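Local coordinates for protein GlcNAc-alpha-1,4-Gal-releasing endo-beta-galactosidase (Clostridium perfringens, PDB 1UPS) that binds a calcium ion and probably hydrolyses internal beta-galactosidic bonds of glycans that end in GlcNAc-alpha-1,4-Gal, releasing that disaccharide, at residues T353-H358 and V399-N404; L347-Q352 and F381-K386. One frame throughout, in Å; residues are numbered along the deposited sequence.

Interaction 1 (T353-H358 and V399-N404); sequences TGYIEH and VLQYGN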
ATOM      1  N   THR A 353      22.723  15.221  18.992  1.00 15.98           N
ATOM      2  CA  THR A 353      22.824  15.622  20.390  1.00 15.91           C
ATOM      3  C   THR A 353      21.990  14.761  21.348  1.00 15.91           C
ATOM      4  O   THR A 353      22.031  14.969  22.579  1.00 15.62           O
ATOM      5  CB  THR A 353      22.352  17.077  20.544  1.00 16.35           C
ATOM      6  OG1 THR A 353      20.931  17.145  20.321  1.00 15.06           O
ATOM      7  CG2 THR A 353      22.955  17.972  19.456  1.00 16.09           C
ATOM      8  N   GLY A 354      21.233  13.822  20.781  1.00 15.10           N
ATOM      9  CA  GLY A 354      20.245  13.057  21.524  1.00 15.02           C
ATOM     10  C   GLY A 354      18.876  13.728  21.545  1.00 14.57           C
ATOM     11  O   GLY A 354      17.895  13.119  21.987  1.00 14.26           O
ATOM     12  N   TYR A 355      18.818  14.976  21.070  1.00 13.35           N
ATOM     13  CA  TYR A 355      17.572  15.752  21.038  1.00 14.08           C
ATOM     14  C   TYR A 355      17.226  16.204  19.635  1.00 13.52           C
ATOM     15  O   TYR A 355      18.119  16.461  18.810  1.00 14.32           O
ATOM     16  CB  TYR A 355      17.661  16.973  21.979  1.00 13.67           C
ATOM     17  CG  TYR A 355      17.872  16.574  23.422  1.00 15.00           C
ATOM     18  CD1 TYR A 355      16.782  16.279  24.256  1.00 15.02           C
ATOM     19  CD2 TYR A 355      19.162  16.458  23.947  1.00 15.07           C
ATOM     20  CE1 TYR A 355      16.982  15.886  25.590  1.00 16.69           C
ATOM     21  CE2 TYR A 355      19.377  16.065  25.265  1.00 17.30           C
ATOM     22  CZ  TYR A 355      18.286  15.778  26.086  1.00 18.57           C
ATOM     23  OH  TYR A 355      18.506  15.394  27.401  1.00 17.86           O
ATOM     24  N   ILE A 356      15.929  16.306  19.349  1.00 13.84           N
ATOM     25  CA  ILE A 356      15.488  16.845  18.069  1.00 13.38           C
ATOM     26  C   ILE A 356      15.869  18.323  18.016  1.00 13.87           C
ATOM     27  O   ILE A 356      15.598  19.074  18.962  1.00 13.99           O
ATOM     28  CB  ILE A 356      13.948  16.683  17.887  1.00 13.39           C
ATOM     29  CG1 ILE A 356      13.540  15.207  17.944  1.00 14.59           C
ATOM     30  CG2 ILE A 356      13.493  17.317  16.557  1.00 11.34           C
ATOM     31  CD1 ILE A 356      14.083  14.360  16.775  1.00 16.06           C
ATOM     32  N   GLU A 357      16.490  18.730  16.908  1.00 13.60           N
ATOM     33  CA  GLU A 357      16.860  20.124  16.670  1.00 13.90           C
ATOM     34  C   GLU A 357      15.839  20.774  15.740  1.00 14.15           C
ATOM     35  O   GLU A 357      15.072  20.078  15.076  1.00 13.99           O
ATOM     36  CB  GLU A 357      18.259  20.191  16.021  1.00 13.65           C
ATOM     37  CG  GLU A 357      19.349  19.555  16.872  1.00 14.59           C
ATOM     38  CD  GLU A 357      20.680  19.488  16.146  1.00 16.33           C
ATOM     39  OE1 GLU A 357      21.265  20.570  15.904  1.00 15.81           O
ATOM     40  OE2 GLU A 357      21.119  18.364  15.805  1.00 16.57           O
ATOM     41  N   HIS A 358      15.828  22.102  15.691  1.00 15.02           N
ATOM     42  CA  HIS A 358      14.985  22.819  14.731  1.00 15.58           C
ATOM     43  C   HIS A 358      15.739  23.973  14.073  1.00 16.32           C
ATOM     44  O   HIS A 358      16.317  24.817  14.760  1.00 16.47           O
ATOM     45  CB  HIS A 358      13.686  23.341  15.374  1.00 15.56           C
ATOM     46  CG  HIS A 358      13.898  24.157  16.614  1.00 16.59           C
ATOM     47  ND1 HIS A 358      14.016  25.529  16.587  1.00 16.55           N
ATOM     48  CD2 HIS A 358      14.001  23.797  17.919  1.00 16.22           C
ATOM     49  CE1 HIS A 358      14.192  25.981  17.817  1.00 16.95           C
ATOM     50  NE2 HIS A 358      14.188  24.952  18.645  1.00 15.96           N
ATOM     51  N   VAL A 399      11.102  17.967  26.802  1.00 12.51           N
ATOM     52  CA  VAL A 399      11.646  18.292  25.481  1.00 13.34           C
ATOM     53  C   VAL A 399      11.708  17.035  24.618  1.00 12.98           C
ATOM     54  O   VAL A 399      11.642  15.920  25.138  1.00 12.66           O
ATOM     55  CB  VAL A 399      13.074  18.922  25.564  1.00 13.20           C
ATOM     56  CG1 VAL A 399      12.998  20.327  26.173  1.00 14.47           C
ATOM     57  CG2 VAL A 399      14.025  18.046  26.381  1.00 14.33           C
ATOM     58  N   LEU A 400      11.863  17.216  23.309  1.00 12.62           N
ATOM     59  CA  LEU A 400      11.771  16.113  22.352  1.00 12.52           C
ATOM     60  C   LEU A 400      13.106  15.428  22.113  1.00 12.25           C
ATOM     61  O   LEU A 400      14.118  16.088  21.838  1.00 12.08           O
ATOM     62  CB  LEU A 400      11.242  16.637  21.017  1.00 13.06           C
ATOM     63  CG  LEU A 400      10.677  15.644  20.007  1.00 12.49           C
ATOM     64  CD1 LEU A 400       9.556  14.813  20.608  1.00 11.67           C
ATOM     65  CD2 LEU A 400      10.167  16.407  18.757  1.00 11.10           C
ATOM     66  N   GLN A 401      13.099  14.100  22.209  1.00 11.94           N
ATOM     67  CA  GLN A 401      14.317  13.294  22.045  1.00 12.43           C
ATOM     68  C   GLN A 401      14.283  12.492  20.749  1.00 11.87           C
ATOM     69  O   GLN A 401      13.239  12.366  20.113  1.00 11.95           O
ATOM     70  CB  GLN A 401      14.458  12.303  23.202  1.00 12.50           C
ATOM     71  CG  GLN A 401      14.572  12.927  24.600  1.00 13.29           C
ATOM     72  CD  GLN A 401      14.416  11.891  25.680  1.00 13.25           C
ATOM     73  OE1 GLN A 401      13.318  11.721  26.234  1.00 11.83           O
ATOM     74  NE2 GLN A 401      15.500  11.161  25.966  1.00 11.81           N
ATOM     75  N   TYR A 402      15.432  11.944  20.354  1.00 12.66           N
ATOM     76  CA  TYR A 402      15.431  10.826  19.412  1.00 12.39           C
ATOM     77  C   TYR A 402      16.295   9.740  20.059  1.00 11.82           C
ATOM     78  O   TYR A 402      17.172  10.039  20.887  1.00 12.75           O
ATOM     79  CB  TYR A 402      15.966  11.202  18.005  1.00 13.23           C
ATOM     80  CG  TYR A 402      17.454  11.465  18.009  1.00 14.05           C
ATOM     81  CD1 TYR A 402      17.948  12.762  18.170  1.00 16.03           C
ATOM     82  CD2 TYR A 402      18.372  10.405  17.930  1.00 15.24           C
ATOM     83  CE1 TYR A 402      19.324  13.005  18.209  1.00 14.56           C
ATOM     84  CE2 TYR A 402      19.740  10.632  17.981  1.00 16.20           C
ATOM     85  CZ  TYR A 402      20.204  11.932  18.113  1.00 16.32           C
ATOM     86  OH  TYR A 402      21.557  12.136  18.186  1.00 16.12           O
ATOM     87  N   GLY A 403      16.038   8.497  19.685  1.00 11.33           N
ATOM     88  CA  GLY A 403      16.825   7.372  20.162  1.00 11.46           C
ATOM     89  C   GLY A 403      16.257   6.081  19.608  1.00 12.26           C
ATOM     90  O   GLY A 403      15.238   6.084  18.909  1.00 12.23           O
ATOM     91  N   ASN A 404      16.911   4.978  19.946  1.00 11.39           N
ATOM     92  CA  ASN A 404      16.449   3.657  19.560  1.00 11.72           C
ATOM     93  C   ASN A 404      15.580   3.097  20.693  1.00 11.59           C
ATOM     94  O   ASN A 404      16.083   2.733  21.759  1.00 11.14           O
ATOM     95  CB  ASN A 404      17.663   2.746  19.257  1.00 12.03           C
ATOM     96  CG  ASN A 404      17.258   1.405  18.672  1.00 13.35           C
ATOM     97  OD1 ASN A 404      16.081   1.052  18.675  1.00 14.37           O
ATOM     98  ND2 ASN A 404      18.240   0.647  18.146  1.00 13.61           N
TER
HETATM   99  O   HOH W   1      17.822  11.399  24.060  1.00 20.12           O
HETATM  100  O   HOH W   2      14.316  18.762  21.396  1.00 17.45           O
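Tyr402, Ile356 and Tyr355 bury most of the surface where the loop leading into strand 357-359 runs antiparallel beside strand 401-403. The CG of Tyr402 sits in the crowded position between its own N and carbonyl carbon (chi1 70°), which lays the ring along the Gly354 backbone; Tyr402 CE1 comes to 3.3 Å from Gly354 N. Tyr402 OH takes a weak hydrogen bond from Gly354 N at 3.1 Å. The main chain of the same two residues is joined more firmly: Tyr402 N donates to Gly354 O (3.2 Å, 164° at the hydrogen), and a water bridges that carbonyl to Gln401 NE2, while Gln401 OE1 is hydrogen-bonded to Ser395 N. With Ile356 N donating to Leu400 O at 3.1 Å, the two bonds flank Tyr355 and Gln401 as a single antiparallel, non-hydrogen-bonded pair. Both donors stand above the plane of the carbonyl they address. A second water donates to both Leu400 O and Ile356 O. On the side of the bridge facing Ile391, Ile356 and Leu400 lie side by side and point the same way, Ile356 CG1 resting 3.6 Å from Leu400 CG, while Ile356 CD1 turns to Tyr402 CB at 3.9 Å. Tyr355 leaves on the other side; its CE1 meets Val399 CG2 at 3.7 Å, the ring lies beside the Gln401 chain, which points the same way, and its hydroxyl is hydrogen-bonded to Glu397. An ST turn, with Thr353 OG1 accepting from Tyr355 N, shapes the approach to this pair. Ile356 and Leu400 both pack on Ile391 of strand 390-392, the hairpin partner of strand 401-403, and Ile356 also touches Leu347 of strand 346-348, so the bridge links two hairpins that touch in space in what is probably a beta-trefoil domain.

Interaction 2 (L347-Q352 and F381-K386); sequences LNIENQ and FVNRWK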
ATOM      1  N   LEU A 347      12.351  19.867  11.677  1.00 14.02           N
ATOM      2  CA  LEU A 347      12.891  18.993  12.705  1.00 13.38           C
ATOM      3  C   LEU A 347      14.007  18.131  12.125  1.00 12.81           C
ATOM      4  O   LEU A 347      13.829  17.510  11.085  1.00 13.56           O
ATOM      5  CB  LEU A 347      11.783  18.104  13.263  1.00 12.78           C
ATOM      6  CG  LEU A 347      10.644  18.889  13.922  1.00 13.65           C
ATOM      7  CD1 LEU A 347       9.737  17.907  14.700  1.00 13.38           C
ATOM      8  CD2 LEU A 347      11.191  19.991  14.832  1.00 13.63           C
ATOM      9  N   ASN A 348      15.151  18.102  12.801  1.00 13.28           N
ATOM     10  CA  ASN A 348      16.310  17.374  12.291  1.00 13.37           C
ATOM     11  C   ASN A 348      17.232  16.928  13.401  1.00 13.36           C
ATOM     12  O   ASN A 348      17.064  17.350  14.544  1.00 13.45           O
ATOM     13  CB  ASN A 348      17.080  18.231  11.276  1.00 13.15           C
ATOM     14  CG  ASN A 348      17.826  19.363  11.928  1.00 14.19           C
ATOM     15  OD1 ASN A 348      19.017  19.239  12.223  1.00 15.37           O
ATOM     16  ND2 ASN A 348      17.129  20.481  12.173  1.00 16.24           N
ATOM     17  N   ILE A 349      18.199  16.071  13.058  1.00 13.23           N
ATOM     18  CA  ILE A 349      19.176  15.562  14.037  1.00 13.66           C
ATOM     19  C   ILE A 349      20.635  15.698  13.561  1.00 14.12           C
ATOM     20  O   ILE A 349      21.500  14.893  13.932  1.00 14.14           O
ATOM     21  CB  ILE A 349      18.858  14.101  14.486  1.00 13.52           C
ATOM     22  CG1 ILE A 349      19.054  13.088  13.348  1.00 14.13           C
ATOM     23  CG2 ILE A 349      17.435  14.014  15.098  1.00 13.73           C
ATOM     24  CD1 ILE A 349      19.000  11.610  13.797  1.00 14.33           C
ATOM     25  N   GLU A 350      20.903  16.736  12.775  1.00 14.26           N
ATOM     26  CA  GLU A 350      22.233  16.914  12.154  1.00 15.09           C
ATOM     27  C   GLU A 350      23.416  16.833  13.130  1.00 15.93           C
ATOM     28  O   GLU A 350      24.443  16.206  12.820  1.00 16.15           O
ATOM     29  CB  GLU A 350      22.292  18.223  11.353  1.00 14.97           C
ATOM     30  CG  GLU A 350      23.536  18.344  10.455  1.00 14.85           C
ATOM     31  CD  GLU A 350      23.487  17.469   9.211  1.00 18.09           C
ATOM     32  OE1 GLU A 350      24.507  17.425   8.471  1.00 17.30           O
ATOM     33  OE2 GLU A 350      22.448  16.815   8.949  1.00 17.88           O
ATOM     34  N   ASN A 351      23.279  17.460  14.300  1.00 16.11           N
ATOM     35  CA  ASN A 351      24.378  17.500  15.263  1.00 16.88           C
ATOM     36  C   ASN A 351      24.415  16.319  16.241  1.00 17.13           C
ATOM     37  O   ASN A 351      25.332  16.230  17.073  1.00 17.55           O
ATOM     38  CB  ASN A 351      24.412  18.848  16.001  1.00 16.94           C
ATOM     39  CG  ASN A 351      24.840  19.999  15.102  1.00 18.60           C
ATOM     40  OD1 ASN A 351      25.981  20.034  14.615  1.00 17.96           O
ATOM     41  ND2 ASN A 351      23.934  20.957  14.885  1.00 16.84           N
ATOM     42  N   GLN A 352      23.426  15.426  16.129  1.00 17.11           N
ATOM     43  CA  GLN A 352      23.365  14.181  16.906  1.00 17.24           C
ATOM     44  C   GLN A 352      23.598  14.414  18.404  1.00 17.06           C
ATOM     45  O   GLN A 352      24.548  13.872  19.006  1.00 17.12           O
ATOM     46  CB  GLN A 352      24.353  13.137  16.360  1.00 17.95           C
ATOM     47  CG  GLN A 352      24.073  12.687  14.927  1.00 19.78           C
ATOM     48  CD  GLN A 352      25.008  11.570  14.485  1.00 25.27           C
ATOM     49  OE1 GLN A 352      24.759  10.401  14.781  1.00 27.66           O
ATOM     50  NE2 GLN A 352      26.099  11.930  13.803  1.00 24.71           N
ATOM     51  N   PHE A 381       7.892   8.207  13.887  1.00 13.77           N
ATOM     52  CA  PHE A 381       8.737   8.902  12.934  1.00 14.37           C
ATOM     53  C   PHE A 381      10.151   8.379  13.100  1.00 14.15           C
ATOM     54  O   PHE A 381      10.745   8.513  14.176  1.00 13.10           O
ATOM     55  CB  PHE A 381       8.712  10.403  13.195  1.00 14.69           C
ATOM     56  CG  PHE A 381       7.390  11.038  12.922  1.00 17.13           C
ATOM     57  CD1 PHE A 381       6.539  11.374  13.975  1.00 18.35           C
ATOM     58  CD2 PHE A 381       6.991  11.291  11.615  1.00 18.73           C
ATOM     59  CE1 PHE A 381       5.307  11.971  13.719  1.00 21.10           C
ATOM     60  CE2 PHE A 381       5.770  11.877  11.358  1.00 21.32           C
ATOM     61  CZ  PHE A 381       4.933  12.211  12.397  1.00 18.61           C
ATOM     62  N   VAL A 382      10.684   7.791  12.029  1.00 14.20           N
ATOM     63  CA  VAL A 382      11.984   7.116  12.071  1.00 13.90           C
ATOM     64  C   VAL A 382      12.947   7.816  11.113  1.00 14.00           C
ATOM     65  O   VAL A 382      12.608   8.049   9.950  1.00 14.25           O
ATOM     66  CB  VAL A 382      11.848   5.629  11.704  1.00 14.28           C
ATOM     67  CG1 VAL A 382      13.195   4.959  11.714  1.00 13.49           C
ATOM     68  CG2 VAL A 382      10.881   4.912  12.667  1.00 14.08           C
ATOM     69  N   ASN A 383      14.124   8.196  11.606  1.00 13.71           N
ATOM     70  CA  ASN A 383      15.006   9.068  10.819  1.00 13.78           C
ATOM     71  C   ASN A 383      15.556   8.369   9.572  1.00 13.71           C
ATOM     72  O   ASN A 383      15.804   7.164   9.601  1.00 13.80           O
ATOM     73  CB  ASN A 383      16.145   9.581  11.694  1.00 13.74           C
ATOM     74  CG  ASN A 383      16.875  10.728  11.064  1.00 13.28           C
ATOM     75  OD1 ASN A 383      17.981  10.561  10.548  1.00 13.33           O
ATOM     76  ND2 ASN A 383      16.253  11.908  11.070  1.00 12.77           N
ATOM     77  N   ARG A 384      15.735   9.113   8.474  1.00 13.79           N
ATOM     78  CA  ARG A 384      16.318   8.519   7.264  1.00 13.93           C
ATOM     79  C   ARG A 384      17.837   8.344   7.401  1.00 14.52           C
ATOM     80  O   ARG A 384      18.388   7.276   7.081  1.00 14.39           O
ATOM     81  CB  ARG A 384      16.012   9.371   6.028  1.00 13.87           C
ATOM     82  CG  ARG A 384      16.453   8.705   4.716  1.00 14.09           C
ATOM     83  CD  ARG A 384      16.422   9.628   3.530  1.00 15.13           C
ATOM     84  NE  ARG A 384      16.744   8.913   2.290  1.00 15.11           N
ATOM     85  CZ  ARG A 384      16.534   9.397   1.070  1.00 16.13           C
ATOM     86  NH1 ARG A 384      16.032  10.615   0.908  1.00 14.76           N
ATOM     87  NH2 ARG A 384      16.855   8.664   0.004  1.00 17.10           N
ATOM     88  N   TRP A 385      18.510   9.400   7.859  1.00 14.38           N
ATOM     89  CA  TRP A 385      19.968   9.389   8.010  1.00 15.13           C
ATOM     90  C   TRP A 385      20.396   8.316   9.009  1.00 15.36           C
ATOM     91  O   TRP A 385      21.359   7.567   8.769  1.00 14.13           O
ATOM     92  CB  TRP A 385      20.438  10.762   8.484  1.00 15.10           C
ATOM     93  CG  TRP A 385      21.938  10.969   8.504  1.00 16.87           C
ATOM     94  CD1 TRP A 385      22.872  10.477   7.605  1.00 19.44           C
ATOM     95  CD2 TRP A 385      22.668  11.738   9.454  1.00 17.59           C
ATOM     96  NE1 TRP A 385      24.133  10.901   7.961  1.00 20.08           N
ATOM     97  CE2 TRP A 385      24.038  11.674   9.093  1.00 19.01           C
ATOM     98  CE3 TRP A 385      22.307  12.480  10.593  1.00 17.54           C
ATOM     99  CZ2 TRP A 385      25.034  12.324   9.828  1.00 20.01           C
ATOM    100  CZ3 TRP A 385      23.295  13.131  11.312  1.00 18.49           C
ATOM    101  CH2 TRP A 385      24.646  13.042  10.933  1.00 19.07           C
ATOM    102  N   LYS A 386      19.659   8.235  10.117  1.00 15.45           N
ATOM    103  CA  LYS A 386      19.946   7.262  11.176  1.00 16.40           C
ATOM    104  C   LYS A 386      18.718   6.400  11.448  1.00 16.47           C
ATOM    105  O   LYS A 386      17.965   6.662  12.399  1.00 16.57           O
ATOM    106  CB  LYS A 386      20.396   7.978  12.462  1.00 17.04           C
ATOM    107  CG  LYS A 386      21.627   8.896  12.327  1.00 18.17           C
ATOM    108  CD  LYS A 386      22.921   8.121  12.061  1.00 20.62           C
ATOM    109  CE  LYS A 386      24.050   9.076  11.665  1.00 21.25           C
ATOM    110  NZ  LYS A 386      25.259   8.357  11.159  1.00 22.33           N
TER
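Trp385 starts with CG anti to its backbone N (chi1 -172°), a torsion that carries the indole from CB toward the turn at 349-352. Its CE3 passes the Ile349 side chain, 4.3 Å from Ile349 CG1. CZ3 has Ile349 O in the ring plane at its edge and 3.6 Å away; Glu350 O lies equally near CZ3. CH2, at the tip, meets the Gln352 amide, whose NE2 is 3.4 Å off, the amide plane turned 62° from the ring. Residues Ile349 to Gln352 form a type I beta turn, closed by Gln352 N donating to Ile349 O and entered through an Asx turn in which Asn348 OD1 accepts from Glu350 N; it is part of the connection between strands 346-348 and 357-359, a hairpin of the probable beta-trefoil. Lys386 CE lies over the centre of one face of the indole. The lysine chain, bent at chi2 (-68°), crosses Gln352, whose OE1 is 3.5 Å from Lys386 CE. Ile349 CD1 and the Asn383 amide meet tip to tip, CD1 3.6 Å from OD1. Asn383 OD1 accepts in plane from Lys386 N (2.9 Å), an Asx motif, and its ND2 is hydrogen-bonded to Ser367 O.

In the fold
The segments alternate along the chain: 347-352 runs straight into 353-358, and 381-386 and 399-404 follow later in the same order. The centres of interactions 1 and 2 lie about 8 Å apart, joined through the hairpin of strands 346-348 and 357-359, where Glu357 N probably donates to Asn348 O at 2.8 Å. Glu357 OE2 probably accepts from Asn351 N, also at 2.8 Å, across the connecting loop. Tyr402 belongs to interaction 1 yet packs on interaction 2, its CD1 3.4 Å from Ile349 CG2 and its OH 3.0 Å from Gln352 CA. Both contacts are away from the calcium site of Glu37, Asn39, Gly72 and Asp272.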